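Local coordinates for protein monoglyceride lipase (Saccharomyces cerevisiae, PDB 4ZWN) that hydrolyses monoacylglycerols to free fatty acids and glycerol, preferring monounsaturated substrates, and also takes part in breaking down fatty acid ethyl esters, at residues R61-L66 with E125-E130. The protein carries 2 engineered substitutions. Residues are numbered along the deposited sequence; the frame is centred on the assembly and turned at random.
Sequences RGRVLL and EKNLSE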
loop_
_atom_site.group_PDB
_atom_site.type_symbol
_atom_site.label_atom_id
_atom_site.label_comp_id
_atom_site.label_asym_id
_atom_site.label_seq_id
_atom_site.Cartn_x
_atom_site.Cartn_y
_atom_site.Cartn_z
ATOM N N ARG A 61 -4.088 9.654 18.337
ATOM C CA ARG A 61 -2.644 9.546 18.512
ATOM C C ARG A 61 -1.922 9.915 17.224
ATOM O O ARG A 61 -0.810 10.441 17.253
ATOM C CB ARG A 61 -2.254 8.135 18.944
ATOM C CG ARG A 61 -2.802 7.724 20.293
ATOM C CD ARG A 61 -2.277 6.358 20.669
ATOM N NE ARG A 61 -0.819 6.347 20.707
ATOM C CZ ARG A 61 -0.103 6.439 21.822
ATOM N NH1 ARG A 61 -0.711 6.538 22.995
ATOM N NH2 ARG A 61 1.222 6.424 21.764
ATOM N N GLY A 62 -2.565 9.629 16.095
ATOM C CA GLY A 62 -2.004 9.926 14.790
ATOM C C GLY A 62 -2.900 9.498 13.640
ATOM O O GLY A 62 -3.899 8.801 13.835
ATOM N N ARG A 63 -2.546 9.925 12.432
ATOM C CA ARG A 63 -3.278 9.520 11.235
ATOM C C ARG A 63 -2.377 8.721 10.296
ATOM O O ARG A 63 -1.205 9.056 10.115
ATOM C CB ARG A 63 -3.847 10.740 10.508
ATOM C CG ARG A 63 -4.705 10.392 9.298
ATOM C CD ARG A 63 -5.220 11.633 8.591
ATOM N NE ARG A 63 -6.048 12.457 9.466
ATOM C CZ ARG A 63 -6.787 13.479 9.048
ATOM N NH1 ARG A 63 -6.807 13.800 7.762
ATOM N NH2 ARG A 63 -7.511 14.178 9.915
ATOM N N VAL A 64 -2.925 7.664 9.700
ATOM C CA VAL A 64 -2.165 6.858 8.750
ATOM C C VAL A 64 -2.731 6.969 7.334
ATOM O O VAL A 64 -3.908 6.697 7.099
ATOM C CB VAL A 64 -2.135 5.369 9.154
ATOM C CG1 VAL A 64 -1.096 4.629 8.333
ATOM C CG2 VAL A 64 -1.833 5.216 10.638
ATOM N N LEU A 65 -1.877 7.375 6.399
ATOM C CA LEU A 65 -2.230 7.445 4.986
ATOM C C LEU A 65 -1.995 6.085 4.326
ATOM O O LEU A 65 -0.869 5.588 4.297
ATOM C CB LEU A 65 -1.407 8.529 4.284
ATOM C CG LEU A 65 -1.995 9.289 3.087
ATOM C CD1 LEU A 65 -0.953 10.232 2.506
ATOM C CD2 LEU A 65 -2.528 8.360 2.011
ATOM N N LEU A 66 -3.050 5.490 3.782
ATOM C CA LEU A 66 -2.930 4.162 3.191
ATOM C C LEU A 66 -2.829 4.212 1.667
ATOM O O LEU A 66 -3.715 4.730 0.987
ATOM C CB LEU A 66 -4.114 3.288 3.608
ATOM C CG LEU A 66 -4.424 3.217 5.107
ATOM C CD1 LEU A 66 -5.456 2.145 5.386
ATOM C CD2 LEU A 66 -3.171 2.961 5.921
ATOM N N GLU A 125 -0.514 16.589 1.214
ATOM C CA GLU A 125 -0.684 17.966 1.660
ATOM C C GLU A 125 -2.065 18.217 2.253
ATOM O O GLU A 125 -2.218 19.041 3.153
ATOM C CB GLU A 125 -0.431 18.928 0.504
ATOM C CG GLU A 125 1.001 18.915 0.013
ATOM C CD GLU A 125 1.195 19.766 -1.219
ATOM O OE1 GLU A 125 0.185 20.264 -1.759
ATOM O OE2 GLU A 125 2.358 19.937 -1.646
ATOM N N LYS A 126 -3.066 17.505 1.743
ATOM C CA LYS A 126 -4.424 17.603 2.266
ATOM C C LYS A 126 -4.482 17.113 3.707
ATOM O O LYS A 126 -5.024 17.788 4.584
ATOM C CB LYS A 126 -5.393 16.797 1.398
ATOM C CG LYS A 126 -6.835 16.790 1.894
ATOM C CD LYS A 126 -7.693 15.844 1.058
ATOM C CE LYS A 126 -9.181 16.168 1.163
ATOM N NZ LYS A 126 -9.739 15.921 2.521
ATOM N N ASN A 127 -3.918 15.933 3.943
ATOM C CA ASN A 127 -3.894 15.353 5.279
ATOM C C ASN A 127 -2.957 16.111 6.207
ATOM O O ASN A 127 -3.230 16.249 7.399
ATOM C CB ASN A 127 -3.490 13.881 5.213
ATOM C CG ASN A 127 -4.603 12.999 4.693
ATOM O OD1 ASN A 127 -5.500 12.614 5.439
ATOM N ND2 ASN A 127 -4.550 12.672 3.407
ATOM N N LEU A 128 -1.853 16.595 5.647
ATOM C CA LEU A 128 -0.884 17.391 6.388
ATOM C C LEU A 128 -1.552 18.655 6.916
ATOM O O LEU A 128 -1.289 19.094 8.035
ATOM C CB LEU A 128 0.308 17.743 5.494
ATOM C CG LEU A 128 1.725 17.581 6.047
ATOM C CD1 LEU A 128 1.846 16.319 6.883
ATOM C CD2 LEU A 128 2.716 17.548 4.895
ATOM N N SER A 129 -2.432 19.225 6.102
ATOM C CA SER A 129 -3.158 20.431 6.472
ATOM C C SER A 129 -4.159 20.144 7.583
ATOM O O SER A 129 -4.312 20.932 8.516
ATOM C CB SER A 129 -3.872 21.018 5.254
ATOM O OG SER A 129 -4.601 22.180 5.603
ATOM N N GLU A 130 -4.838 19.006 7.476
ATOM C CA GLU A 130 -5.848 18.621 8.454
ATOM C C GLU A 130 -5.228 18.151 9.766
ATOM O O GLU A 130 -5.821 18.313 10.831
ATOM C CB GLU A 130 -6.747 17.529 7.882
ATOM C CG GLU A 130 -7.558 17.977 6.684
ATOM C CD GLU A 130 -8.506 16.906 6.192
ATOM O OE1 GLU A 130 -8.626 15.863 6.870
ATOM O OE2 GLU A 130 -9.130 17.110 5.127
#
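Arg-63 reaches from its strand to helix 113-134 and gives both N-H groups of a single nitrogen, NH1, to two acceptors one turn apart. The first acceptor is uncharged: NH1 lies 2.9 Å from OD1 of Asn-127, in a nearly straight bond (162°), with the amide standing almost perpendicular to the guanidinium. The other is a salt bridge, NH1 to OE1 of Glu-130 at 2.9 Å; the oxygen sits at the guanidinium edge, yet the nitrogen meets it from above the carboxylate plane. A bend at chi3 (-60°) in the otherwise extended arginine chain turns NH1 to this pair.

The salt bridge belongs to a network: NZ of Lys-126, on the same helix, forms a salt bridge with the other carboxylate oxygen, OE2 of Glu-130, at 2.9 Å, and NE of Arg-63 pairs with Glu-90 on the adjacent strand 89-94. In this alpha/beta hydrolase fold, strand 62-67 lies inside the central sheet and helix 113-134 packs over one face, the two segments running antiparallel (172°) with axes 10.3 Å apart. A methionine in place of Arg-63 would probably leave Glu-130 with Lys-126 but without its partner from the sheet, OD1 of Asn-127 without this donor, and Glu-90 without its arginine mate.

Van der Waals contact is slight: CG of Leu-65 lies 4.3 Å from ND2 of Asn-127, an amide nitrogen that bonds back to the carbonyl of Phe-123 in its own helix.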